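Local coordinates for protein WZI (Escherichia coli, PDB 2YNK) that is an outer membrane beta-barrel lectin that binds carbohydrate and takes part in assembling the group 1 capsule, at residues A[240-244]-A[245-249]. Residues are numbered along the deposited sequence; the frame is centred on the assembly and turned at random.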
# COMPACT_ATOMS: atom_id res chain seq x y z
N GLY A 240 28.85 10.93 -4.39
CA GLY A 240 29.24 12.19 -3.77
C GLY A 240 28.61 12.39 -2.42
O GLY A 240 28.51 13.52 -1.92
N ARG A 241 28.18 11.29 -1.80
CA ARG A 241 27.50 11.36 -0.51
C ARG A 241 28.27 10.57 0.54
O ARG A 241 28.96 9.61 0.21
CB ARG A 241 26.08 10.84 -0.64
CG ARG A 241 25.20 11.63 -1.61
CD ARG A 241 24.93 13.04 -1.12
NE ARG A 241 24.42 13.00 0.25
CZ ARG A 241 24.54 13.97 1.14
NH1 ARG A 241 25.15 15.11 0.85
NH2 ARG A 241 24.03 13.79 2.36
N PRO A 242 28.18 11.00 1.80
CA PRO A 242 28.77 10.17 2.84
C PRO A 242 28.04 8.84 2.93
O PRO A 242 26.80 8.82 2.96
CB PRO A 242 28.56 10.99 4.12
CG PRO A 242 28.06 12.32 3.71
CD PRO A 242 27.54 12.22 2.32
N GLU A 243 28.80 7.75 2.95
CA GLU A 243 28.23 6.40 3.01
C GLU A 243 28.92 5.53 4.06
O GLU A 243 28.97 4.32 3.91
CB GLU A 243 28.32 5.74 1.63
CG GLU A 243 27.50 6.43 0.56
CD GLU A 243 27.14 5.53 -0.61
OE1 GLU A 243 28.03 5.29 -1.47
OE2 GLU A 243 25.97 5.07 -0.69
N SER A 244 29.43 6.14 5.13
CA SER A 244 30.11 5.40 6.21
C SER A 244 29.13 4.91 7.27
O SER A 244 28.07 5.51 7.48
CB SER A 244 31.16 6.29 6.90
OG SER A 244 30.56 7.35 7.62
N LEU A 245 29.48 3.83 7.95
CA LEU A 245 28.66 3.32 9.06
C LEU A 245 28.47 4.40 10.12
O LEU A 245 27.43 4.45 10.76
CB LEU A 245 29.28 2.06 9.68
CG LEU A 245 29.30 0.82 8.78
CD1 LEU A 245 30.09 -0.31 9.40
CD2 LEU A 245 27.88 0.37 8.44
N SER A 246 29.47 5.26 10.28
CA SER A 246 29.41 6.37 11.23
C SER A 246 28.35 7.38 10.81
O SER A 246 27.36 7.58 11.51
CB SER A 246 30.78 7.04 11.35
OG SER A 246 30.75 8.10 12.30
N ASN A 247 28.54 7.99 9.64
CA ASN A 247 27.59 8.96 9.11
C ASN A 247 26.16 8.40 9.11
O ASN A 247 25.19 9.13 9.32
CB ASN A 247 28.00 9.40 7.70
CG ASN A 247 27.01 10.36 7.07
OD1 ASN A 247 26.00 9.94 6.50
ND2 ASN A 247 27.30 11.66 7.15
N PHE A 248 26.05 7.10 8.87
CA PHE A 248 24.80 6.38 9.03
C PHE A 248 24.42 6.35 10.51
O PHE A 248 24.74 5.40 11.23
CB PHE A 248 24.95 4.96 8.47
CG PHE A 248 23.69 4.15 8.52
CD1 PHE A 248 22.66 4.38 7.62
CD2 PHE A 248 23.55 3.13 9.46
CE1 PHE A 248 21.50 3.61 7.67
CE2 PHE A 248 22.40 2.37 9.50
CZ PHE A 248 21.38 2.61 8.61
N TRP A 249 23.78 7.42 10.98
CA TRP A 249 23.19 7.42 12.31
C TRP A 249 21.93 8.24 12.38
O TRP A 249 21.49 8.82 11.38
CB TRP A 249 24.21 7.81 13.39
CG TRP A 249 24.99 9.10 13.22
CD1 TRP A 249 26.36 9.27 13.41
CD2 TRP A 249 24.49 10.45 12.87
NE1 TRP A 249 26.74 10.57 13.20
CE2 TRP A 249 25.67 11.33 12.87
CE3 TRP A 249 23.25 11.00 12.56
CZ2 TRP A 249 25.58 12.69 12.57
CZ3 TRP A 249 23.17 12.37 12.26
CH2 TRP A 249 24.31 13.19 12.27
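Ser244 has its hydroxyl swung between its own backbone N and carbonyl carbon (chi1 68°), which puts OG within reach of the N-H of Asn247, while Asn247 has CG anti to its backbone N (chi1 177°) and carries the amide back to Pro242. OG of Ser244 accepts the backbone N-H of Asn247 at 2.9 Å, nearly straight at 162°. One residue further on, Phe248 N gives its hydrogen to Ser244 O, also at 2.9 Å. This pair of bonds from one serine, side chain to the third residue and carbonyl to the fourth, makes an ST motif; Leu245 to Asn247 take helical backbone angles, in the loop joining barrel strands 226-236 and 268-278. At Phe248 the backbone leaves helical angles and forms an inverse gamma turn, its bond from Trp249 N to Asn247 O weak. The amide of Asn247 lies obliquely against the CB-CG side of Pro242 in van der Waals contact, ND2 coming 3.3 Å from Pro242 CB. Its OD1 accepts a hydrogen bond from Trp236 NE1, which probably fixes the rotation of the amide beside the proline. Phe248 meets the same indole edge-to-face and touches Ile214 of strand 212-221.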